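Local coordinates for exotoxin 6 (Staphylococcus aureus subsp. aureus Mu50, PDB 4ZYS), which is a staphylococcal superantigen-like exotoxin, probably secreted to interfere with host immune defence and possibly able to bind sugars, at residues L13-N18 with E76-Q81; Y30-K35 with Y48-L53; G36-D41 with S56-F61. All coordinates share one frame; numbering follows the deposited sequence.

In the fold
All three contacts lie in the N-terminal region, within the range of the superantigen-like OB-fold family. Contacts 2 and 3 are neighbours, their centres 7 Å apart: strand 37-44 of contact 3 runs between strands 27-34 and 47-52 of contact 2. They are joined by a salt bridge of 2.8 Å between Lys31 NZ and Asp38 OD2, and probably by a hydrogen bond of 2.8 Å between Thr33 OG1 and Asp38 OD1. Contact 1, which ties the N-terminal helix to a loop, stands apart, its centre 20 Å from that of contact 2 and 23 Å from that of contact 3. Contacts 2 and 3 are nested within the chain loop that contact 1 closes.

Contact 1 of 3, residues L13-N18 with E76-Q81; sequences LKHYYN and EGDSRQ
Two successive residues of helix 10-17, His15 and Tyr16, each give a hydrogen bond to a carboxylate of the loop that follows strand 69-74. His15 NE2 donates to Asp78 OD1 over 3.1 Å, nearly straight at 164°. The acceptor lies close to the imidazole plane, at the ring edge. NE2 approaches OD1 on the syn side, 29° out of the carboxylate plane. Tyr16 OH donates over 2.8 Å to Glu76 OE2, which accepts with its syn lone pair. Glu76 reaches the phenol by a bend at chi2 (-69°), which also brings OE1 to 3.7 Å from Tyr16 CE1. Both aromatic side chains leave the helix with CG trans to the backbone N, a shared torsion that sends them towards the loop. Lysines stand near both acids and may favour their negative charge: Lys174 and Lys177 make long, weak ion pairs with Glu76 OE1, and Lys19 makes one with Asp78 OD1 while hydrogen-bonding Gly77 O. Lys174 also makes a cation-pi contact with Tyr16. The hydroxyl of Tyr17 is hydrogen-bonded to Asp134 OD2 and Leu175 N. Thus one side of the helix is tied to the link between strands 69-74 and 84-92, and another side packs on helix 130-145 through Tyr17, which touches Tyr135, Arg138 and Ile142.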
loop_
_atom_site.group_PDB
_atom_site.type_symbol
_atom_site.label_atom_id
_atom_site.label_comp_id
_atom_site.label_asym_id
_atom_site.label_seq_id
_atom_site.Cartn_x
_atom_site.Cartn_y
_atom_site.Cartn_z
ATOM N N LEU A 13 -15.263 2.268 1.091
ATOM C CA LEU A 13 -14.070 1.444 1.363
ATOM C C LEU A 13 -13.981 0.246 0.379
ATOM O O LEU A 13 -12.926 0.004 -0.198
ATOM C CB LEU A 13 -14.074 0.971 2.828
ATOM C CG LEU A 13 -14.073 2.098 3.896
ATOM C CD1 LEU A 13 -14.558 1.589 5.236
ATOM C CD2 LEU A 13 -12.721 2.746 4.046
ATOM N N LYS A 14 -15.097 -0.420 0.105
ATOM C CA LYS A 14 -15.127 -1.513 -0.861
ATOM C C LYS A 14 -14.719 -1.013 -2.255
ATOM O O LYS A 14 -13.842 -1.616 -2.871
ATOM C CB LYS A 14 -16.508 -2.178 -0.916
ATOM C CG LYS A 14 -16.450 -3.615 -1.436
ATOM C CD LYS A 14 -17.838 -4.167 -1.697
ATOM C CE LYS A 14 -17.843 -5.584 -2.228
ATOM N NZ LYS A 14 -17.489 -5.668 -3.681
ATOM N N HIS A 15 -15.334 0.091 -2.726
ATOM C CA HIS A 15 -15.067 0.665 -4.040
ATOM C C HIS A 15 -13.572 1.037 -4.180
ATOM O O HIS A 15 -12.907 0.613 -5.135
ATOM C CB HIS A 15 -15.976 1.888 -4.294
ATOM C CG HIS A 15 -15.690 2.554 -5.600
ATOM N ND1 HIS A 15 -16.158 2.020 -6.806
ATOM C CD2 HIS A 15 -14.912 3.631 -5.867
ATOM C CE1 HIS A 15 -15.695 2.826 -7.753
ATOM N NE2 HIS A 15 -14.938 3.808 -7.239
ATOM N N TYR A 16 -13.039 1.773 -3.191
ATOM C CA TYR A 16 -11.646 2.207 -3.183
ATOM C C TYR A 16 -10.695 1.008 -3.212
ATOM O O TYR A 16 -9.803 0.958 -4.071
ATOM C CB TYR A 16 -11.370 3.103 -1.951
ATOM C CG TYR A 16 -9.958 3.630 -1.896
ATOM C CD1 TYR A 16 -9.573 4.726 -2.657
ATOM C CD2 TYR A 16 -8.992 3.007 -1.112
ATOM C CE1 TYR A 16 -8.270 5.200 -2.629
ATOM C CE2 TYR A 16 -7.684 3.477 -1.070
ATOM C CZ TYR A 16 -7.325 4.567 -1.840
ATOM O OH TYR A 16 -6.040 5.034 -1.811
ATOM N N TYR A 17 -10.908 0.019 -2.308
ATOM C CA TYR A 17 -10.024 -1.132 -2.199
ATOM C C TYR A 17 -10.266 -2.205 -3.284
ATOM O O TYR A 17 -9.454 -3.118 -3.382
ATOM C CB TYR A 17 -10.052 -1.705 -0.783
ATOM C CG TYR A 17 -9.230 -0.808 0.125
ATOM C CD1 TYR A 17 -7.845 -0.734 -0.008
ATOM C CD2 TYR A 17 -9.848 0.102 0.985
ATOM C CE1 TYR A 17 -7.092 0.147 0.756
ATOM C CE2 TYR A 17 -9.102 0.979 1.765
ATOM C CZ TYR A 17 -7.721 0.985 1.661
ATOM O OH TYR A 17 -6.966 1.856 2.416
ATOM N N ASN A 18 -11.250 -2.017 -4.187
ATOM C CA ASN A 18 -11.455 -2.903 -5.343
ATOM C C ASN A 18 -10.894 -2.259 -6.640
ATOM O O ASN A 18 -10.972 -2.875 -7.700
ATOM C CB ASN A 18 -12.943 -3.265 -5.528
ATOM C CG ASN A 18 -13.414 -4.388 -4.618
ATOM O OD1 ASN A 18 -12.629 -5.208 -4.131
ATOM N ND2 ASN A 18 -14.707 -4.452 -4.360
ATOM N N GLU A 76 -6.523 7.786 -7.806
ATOM C CA GLU A 76 -7.388 8.454 -6.831
ATOM C C GLU A 76 -8.571 9.086 -7.576
ATOM O O GLU A 76 -8.410 9.560 -8.715
ATOM C CB GLU A 76 -6.623 9.527 -6.041
ATOM C CG GLU A 76 -5.602 8.973 -5.056
ATOM C CD GLU A 76 -6.139 8.231 -3.847
ATOM O OE1 GLU A 76 -7.106 8.713 -3.216
ATOM O OE2 GLU A 76 -5.524 7.209 -3.476
ATOM N N GLY A 77 -9.744 9.033 -6.955
ATOM C CA GLY A 77 -10.969 9.614 -7.502
ATOM C C GLY A 77 -11.644 8.881 -8.641
ATOM O O GLY A 77 -11.193 7.825 -9.094
ATOM N N ASP A 78 -12.755 9.445 -9.095
ATOM C CA ASP A 78 -13.547 8.883 -10.178
ATOM C C ASP A 78 -13.670 9.954 -11.236
ATOM O O ASP A 78 -14.467 10.880 -11.085
ATOM C CB ASP A 78 -14.907 8.382 -9.643
ATOM C CG ASP A 78 -14.769 7.355 -8.519
ATOM O OD1 ASP A 78 -14.015 6.352 -8.705
ATOM O OD2 ASP A 78 -15.394 7.555 -7.449
ATOM N N SER A 79 -12.793 9.885 -12.250
ATOM C CA SER A 79 -12.682 10.896 -13.299
ATOM C C SER A 79 -12.407 10.339 -14.684
ATOM O O SER A 79 -11.953 9.211 -14.826
ATOM C CB SER A 79 -11.576 11.886 -12.957
ATOM O OG SER A 79 -10.264 11.350 -13.050
ATOM N N ARG A 80 -12.671 11.165 -15.708
ATOM C CA ARG A 80 -12.478 10.828 -17.113
ATOM C C ARG A 80 -11.091 11.189 -17.570
ATOM O O ARG A 80 -10.719 10.848 -18.689
ATOM C CB ARG A 80 -13.517 11.533 -18.009
ATOM C CG ARG A 80 -14.965 11.067 -17.839
ATOM C CD ARG A 80 -15.126 9.566 -17.986
ATOM N NE ARG A 80 -15.451 9.123 -19.341
ATOM C CZ ARG A 80 -15.116 7.934 -19.831
ATOM N NH1 ARG A 80 -14.387 7.090 -19.107
ATOM N NH2 ARG A 80 -15.493 7.585 -21.054
ATOM N N GLN A 81 -10.322 11.867 -16.723
ATOM C CA GLN A 81 -8.971 12.288 -17.052
ATOM C C GLN A 81 -8.074 11.075 -17.253
ATOM O O GLN A 81 -7.981 10.235 -16.356
ATOM C CB GLN A 81 -8.453 13.191 -15.954
ATOM C CG GLN A 81 -7.019 13.583 -16.122
ATOM C CD GLN A 81 -6.691 14.892 -15.474
ATOM O OE1 GLN A 81 -5.615 15.431 -15.706
ATOM N NE2 GLN A 81 -7.595 15.452 -14.663
#

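Contact 2 of 3, residues Y30-K35 with Y48-L53; sequences YKYTEK and YSQISL
Tyr32 and Gln50 meet through one polar bond, and Lys31 and Leu53 through aliphatic packing. The two strands are not neighbours: strand 37-44 runs between them, and the side chains reach across it. In the polar pair, Gln50 NE2 donates to Tyr32 OH over 3.1 Å with an N-H...O angle of 149°. The hydroxyl lies close to the amide plane, while NE2 comes to the ring edge near the ring plane. The two side chains cross at about a right angle. Tyr32 CG lies between the backbone N and carbonyl carbon (chi1 58°), which turns the phenol towards the other strand. Gln50 CG also lies 3.3 Å from Tyr32 OH. In the nonpolar pair, Leu53 CD1 rests against the methylenes of Lys31, 3.7 Å from CG and 4.1 Å from CE. A bend in the lysine chain at chi2 (-107°) lays both carbons beside the same methyl, and its NZ goes on to Asp38. Tyr32 OH is also hydrogen-bonded to Asp41 OD1 of the intervening strand. The proton supplied by Gln50 would leave the phenol able to donate its own to Asp41, probably ionised, giving a chain of hydrogen bonds from Gln50 through Tyr32 to Asp41 that joins three adjacent strands.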
loop_
_atom_site.group_PDB
_atom_site.type_symbol
_atom_site.label_atom_id
_atom_site.label_comp_id
_atom_site.label_asym_id
_atom_site.label_seq_id
_atom_site.Cartn_x
_atom_site.Cartn_y
_atom_site.Cartn_z
ATOM N N TYR A 30 10.474 10.950 -12.748
ATOM C CA TYR A 30 11.077 12.279 -12.673
ATOM C C TYR A 30 10.429 13.017 -11.538
ATOM O O TYR A 30 9.249 13.309 -11.580
ATOM C CB TYR A 30 10.944 13.045 -14.006
ATOM C CG TYR A 30 11.928 12.564 -15.051
ATOM C CD1 TYR A 30 11.688 11.404 -15.782
ATOM C CD2 TYR A 30 13.122 13.241 -15.278
ATOM C CE1 TYR A 30 12.584 10.960 -16.753
ATOM C CE2 TYR A 30 14.036 12.793 -16.233
ATOM C CZ TYR A 30 13.758 11.654 -16.976
ATOM O OH TYR A 30 14.636 11.189 -17.936
ATOM N N LYS A 31 11.199 13.268 -10.497
ATOM C CA LYS A 31 10.763 13.944 -9.277
ATOM C C LYS A 31 10.856 15.463 -9.446
ATOM O O LYS A 31 11.822 15.960 -10.043
ATOM C CB LYS A 31 11.632 13.472 -8.107
ATOM C CG LYS A 31 11.033 13.744 -6.734
ATOM C CD LYS A 31 11.744 14.865 -6.034
ATOM C CE LYS A 31 11.075 15.257 -4.755
ATOM N NZ LYS A 31 11.727 16.459 -4.178
ATOM N N TYR A 32 9.853 16.198 -8.935
ATOM C CA TYR A 32 9.827 17.674 -9.016
ATOM C C TYR A 32 8.957 18.258 -7.904
ATOM O O TYR A 32 8.240 17.533 -7.217
ATOM C CB TYR A 32 9.339 18.181 -10.407
ATOM C CG TYR A 32 7.955 17.684 -10.791
ATOM C CD1 TYR A 32 7.782 16.437 -11.381
ATOM C CD2 TYR A 32 6.815 18.435 -10.500
ATOM C CE1 TYR A 32 6.514 15.942 -11.662
ATOM C CE2 TYR A 32 5.536 17.941 -10.765
ATOM C CZ TYR A 32 5.395 16.706 -11.382
ATOM O OH TYR A 32 4.159 16.183 -11.703
ATOM N N THR A 33 9.034 19.577 -7.740
ATOM C CA THR A 33 8.224 20.333 -6.799
ATOM C C THR A 33 7.390 21.309 -7.609
ATOM O O THR A 33 7.914 22.029 -8.456
ATOM C CB THR A 33 9.068 21.019 -5.728
ATOM O OG1 THR A 33 9.976 20.072 -5.174
ATOM C CG2 THR A 33 8.214 21.625 -4.626
ATOM N N GLU A 34 6.087 21.288 -7.362
ATOM C CA GLU A 34 5.078 22.111 -8.017
ATOM C C GLU A 34 4.216 22.778 -6.948
ATOM O O GLU A 34 3.547 22.079 -6.182
ATOM C CB GLU A 34 4.228 21.231 -8.948
ATOM C CG GLU A 34 3.112 21.948 -9.680
ATOM C CD GLU A 34 3.607 22.676 -10.905
ATOM O OE1 GLU A 34 3.780 22.014 -11.953
ATOM O OE2 GLU A 34 3.837 23.904 -10.813
ATOM N N LYS A 35 4.256 24.126 -6.892
ATOM C CA LYS A 35 3.531 24.982 -5.939
ATOM C C LYS A 35 3.750 24.470 -4.495
ATOM O O LYS A 35 2.789 24.220 -3.754
ATOM C CB LYS A 35 2.035 25.083 -6.307
ATOM C CG LYS A 35 1.762 25.834 -7.618
ATOM C CD LYS A 35 0.432 25.437 -8.245
ATOM C CE LYS A 35 0.047 26.358 -9.377
ATOM N NZ LYS A 35 -1.361 26.148 -9.811
ATOM N N TYR A 48 0.363 7.590 -18.375
ATOM C CA TYR A 48 0.969 8.589 -17.520
ATOM C C TYR A 48 0.389 8.623 -16.115
ATOM O O TYR A 48 -0.834 8.665 -15.945
ATOM C CB TYR A 48 0.792 9.957 -18.144
ATOM C CG TYR A 48 1.979 10.848 -17.899
ATOM C CD1 TYR A 48 3.059 10.856 -18.777
ATOM C CD2 TYR A 48 2.030 11.681 -16.794
ATOM C CE1 TYR A 48 4.163 11.672 -18.559
ATOM C CE2 TYR A 48 3.123 12.518 -16.573
ATOM C CZ TYR A 48 4.185 12.519 -17.468
ATOM O OH TYR A 48 5.284 13.330 -17.286
ATOM N N SER A 49 1.281 8.655 -15.111
ATOM C CA SER A 49 0.892 8.786 -13.717
ATOM C C SER A 49 1.687 9.877 -13.042
ATOM O O SER A 49 2.905 9.951 -13.198
ATOM C CB SER A 49 1.069 7.478 -12.951
ATOM O OG SER A 49 0.193 6.497 -13.463
ATOM N N GLN A 50 0.988 10.708 -12.265
ATOM C CA GLN A 50 1.570 11.747 -11.429
ATOM C C GLN A 50 1.354 11.253 -10.027
ATOM O O GLN A 50 0.213 10.995 -9.653
ATOM C CB GLN A 50 0.933 13.133 -11.673
ATOM C CG GLN A 50 1.612 14.230 -10.872
ATOM C CD GLN A 50 0.729 15.441 -10.637
ATOM O OE1 GLN A 50 -0.326 15.355 -9.998
ATOM N NE2 GLN A 50 1.197 16.623 -11.046
ATOM N N ILE A 51 2.432 11.048 -9.281
ATOM C CA ILE A 51 2.332 10.500 -7.941
ATOM C C ILE A 51 2.763 11.529 -6.901
ATOM O O ILE A 51 3.899 12.006 -6.940
ATOM C CB ILE A 51 3.187 9.201 -7.796
ATOM C CG1 ILE A 51 2.963 8.194 -8.955
ATOM C CG2 ILE A 51 2.975 8.552 -6.419
ATOM C CD1 ILE A 51 4.048 7.054 -9.077
ATOM N N SER A 52 1.887 11.802 -5.924
ATOM C CA SER A 52 2.222 12.676 -4.796
ATOM C C SER A 52 3.170 11.978 -3.835
ATOM O O SER A 52 2.913 10.846 -3.414
ATOM C CB SER A 52 0.967 13.088 -4.039
ATOM O OG SER A 52 0.242 14.031 -4.800
ATOM N N LEU A 53 4.259 12.664 -3.500
ATOM C CA LEU A 53 5.252 12.277 -2.501
ATOM C C LEU A 53 4.987 13.178 -1.308
ATOM O O LEU A 53 5.560 14.268 -1.169
ATOM C CB LEU A 53 6.693 12.406 -3.025
ATOM C CG LEU A 53 7.064 11.659 -4.298
ATOM C CD1 LEU A 53 8.429 12.093 -4.770
ATOM C CD2 LEU A 53 7.052 10.138 -4.076
#

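Contact 3 of 3, residues G36-D41 with S56-F61; sequences GKDYID and SDKDKF
The carboxylate of Asp38 has Lys58 CG over one of its faces, 3.3 Å from OD2 and 3.7 Å from Asp38 CG. Lys31 NZ comes to OD2 from the opposite side of that plane, while OD1 is taken up by Thr33. Farther along the loop, the Phe61 ring carries Lys60 CB on one face, 3.7 Å above the plane and offset toward the rim. Asp38 OD2 also lies 3.0 Å from Lys58 O; both are acceptors, so no hydrogen bond joins them, and Lys31 would offset the unfavourable pairing. Lys58 sets its CG trans to the backbone N (chi1 -155°) and runs out extended, crossing Asp38 at about a right angle. Its ammonium therefore goes past the acid: Lys58 NZ remains 5.6 Å from Asp38 OD2, and the side-chain part of the contact is made by the lysine's methylenes. Strand 37-44, which holds Asp38, lies between strands 27-34 and 47-52. The loop of Lys58 runs from strand 47-52 to strand 64-67, with Phe61 packed on Val90 of strand 84-92 and Asn66 of strand 64-67, both of which also touch Ile40.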
loop_
_atom_site.group_PDB
_atom_site.type_symbol
_atom_site.label_atom_id
_atom_site.label_comp_id
_atom_site.label_asym_id
_atom_site.label_seq_id
_atom_site.Cartn_x
_atom_site.Cartn_y
_atom_site.Cartn_z
ATOM N N GLY A 36 5.024 24.261 -4.157
ATOM C CA GLY A 36 5.469 23.792 -2.848
ATOM C C GLY A 36 5.190 22.343 -2.509
ATOM O O GLY A 36 5.412 21.934 -1.359
ATOM N N LYS A 37 4.727 21.541 -3.491
ATOM C CA LYS A 37 4.390 20.128 -3.260
ATOM C C LYS A 37 5.227 19.182 -4.140
ATOM O O LYS A 37 5.409 19.452 -5.325
ATOM C CB LYS A 37 2.883 19.888 -3.497
ATOM C CG LYS A 37 1.989 20.436 -2.393
ATOM C CD LYS A 37 0.557 20.654 -2.893
ATOM C CE LYS A 37 -0.339 21.347 -1.885
ATOM N NZ LYS A 37 -0.005 22.791 -1.712
ATOM N N ASP A 38 5.710 18.064 -3.557
ATOM C CA ASP A 38 6.532 17.072 -4.273
ATOM C C ASP A 38 5.719 15.978 -4.978
ATOM O O ASP A 38 4.755 15.451 -4.418
ATOM C CB ASP A 38 7.555 16.431 -3.340
ATOM C CG ASP A 38 8.698 17.349 -2.940
ATOM O OD1 ASP A 38 8.622 18.568 -3.243
ATOM O OD2 ASP A 38 9.658 16.859 -2.311
ATOM N N TYR A 39 6.138 15.662 -6.228
ATOM C CA TYR A 39 5.550 14.686 -7.164
ATOM C C TYR A 39 6.621 13.934 -7.923
ATOM O O TYR A 39 7.721 14.435 -8.070
ATOM C CB TYR A 39 4.643 15.384 -8.216
ATOM C CG TYR A 39 3.554 16.243 -7.635
ATOM C CD1 TYR A 39 2.357 15.688 -7.205
ATOM C CD2 TYR A 39 3.710 17.621 -7.531
ATOM C CE1 TYR A 39 1.352 16.476 -6.645
ATOM C CE2 TYR A 39 2.697 18.426 -7.003
ATOM C CZ TYR A 39 1.520 17.847 -6.558
ATOM O OH TYR A 39 0.523 18.624 -6.019
ATOM N N ILE A 40 6.275 12.774 -8.464
ATOM C CA ILE A 40 7.118 11.969 -9.334
ATOM C C ILE A 40 6.222 11.503 -10.491
ATOM O O ILE A 40 5.130 10.985 -10.246
ATOM C CB ILE A 40 7.887 10.808 -8.608
ATOM C CG1 ILE A 40 8.863 10.085 -9.540
ATOM C CG2 ILE A 40 6.979 9.801 -7.889
ATOM C CD1 ILE A 40 10.214 9.625 -8.829
ATOM N N ASP A 41 6.656 11.776 -11.741
ATOM C CA ASP A 41 5.949 11.381 -12.968
ATOM C C ASP A 41 6.537 10.086 -13.494
ATOM O O ASP A 41 7.752 9.957 -13.529
ATOM C CB ASP A 41 6.056 12.467 -14.057
ATOM C CG ASP A 41 5.190 13.687 -13.871
ATOM O OD1 ASP A 41 4.303 13.664 -12.984
ATOM O OD2 ASP A 41 5.439 14.694 -14.563
ATOM N N SER A 56 7.113 11.152 4.256
ATOM C CA SER A 56 8.526 10.790 4.353
ATOM C C SER A 56 9.195 10.714 2.971
ATOM O O SER A 56 10.308 11.231 2.800
ATOM C CB SER A 56 8.686 9.460 5.090
ATOM O OG SER A 56 8.490 8.357 4.220
ATOM N N ASP A 57 8.496 10.071 1.996
ATOM C CA ASP A 57 8.908 9.828 0.607
ATOM C C ASP A 57 9.305 11.117 -0.124
ATOM O O ASP A 57 9.999 11.060 -1.143
ATOM C CB ASP A 57 7.813 9.073 -0.172
ATOM C CG ASP A 57 6.408 9.684 -0.225
ATOM O OD1 ASP A 57 6.096 10.559 0.622
ATOM O OD2 ASP A 57 5.607 9.251 -1.079
ATOM N N LYS A 58 8.926 12.263 0.457
ATOM C CA LYS A 58 9.211 13.624 0.014
ATOM C C LYS A 58 10.732 13.883 -0.130
ATOM O O LYS A 58 11.159 14.531 -1.099
ATOM C CB LYS A 58 8.612 14.600 1.043
ATOM C CG LYS A 58 8.271 15.967 0.498
ATOM C CD LYS A 58 7.715 16.855 1.577
ATOM C CE LYS A 58 7.744 18.292 1.139
ATOM N NZ LYS A 58 7.167 19.200 2.166
ATOM N N ASP A 59 11.540 13.353 0.806
ATOM C CA ASP A 59 12.985 13.587 0.808
ATOM C C ASP A 59 13.803 12.323 0.439
ATOM O O ASP A 59 15.032 12.384 0.388
ATOM C CB ASP A 59 13.399 14.142 2.186
ATOM C CG ASP A 59 12.566 15.350 2.623
ATOM O OD1 ASP A 59 12.542 16.361 1.877
ATOM O OD2 ASP A 59 11.921 15.275 3.705
ATOM N N LYS A 60 13.116 11.214 0.119
ATOM C CA LYS A 60 13.721 9.921 -0.247
ATOM C C LYS A 60 14.298 9.911 -1.675
ATOM O O LYS A 60 15.267 9.197 -1.950
ATOM C CB LYS A 60 12.654 8.821 -0.134
ATOM C CG LYS A 60 13.191 7.408 -0.035
ATOM C CD LYS A 60 12.080 6.476 0.413
ATOM C CE LYS A 60 12.305 5.071 -0.055
ATOM N NZ LYS A 60 11.269 4.176 0.499
ATOM N N PHE A 61 13.667 10.668 -2.585
ATOM C CA PHE A 61 14.054 10.682 -3.988
ATOM C C PHE A 61 14.706 11.993 -4.352
ATOM O O PHE A 61 14.301 13.054 -3.863
ATOM C CB PHE A 61 12.834 10.376 -4.896
ATOM C CG PHE A 61 12.138 9.110 -4.443
ATOM C CD1 PHE A 61 12.650 7.858 -4.778
ATOM C CD2 PHE A 61 11.046 9.168 -3.582
ATOM C CE1 PHE A 61 12.072 6.685 -4.270
ATOM C CE2 PHE A 61 10.485 8.004 -3.063
ATOM C CZ PHE A 61 10.992 6.767 -3.425
#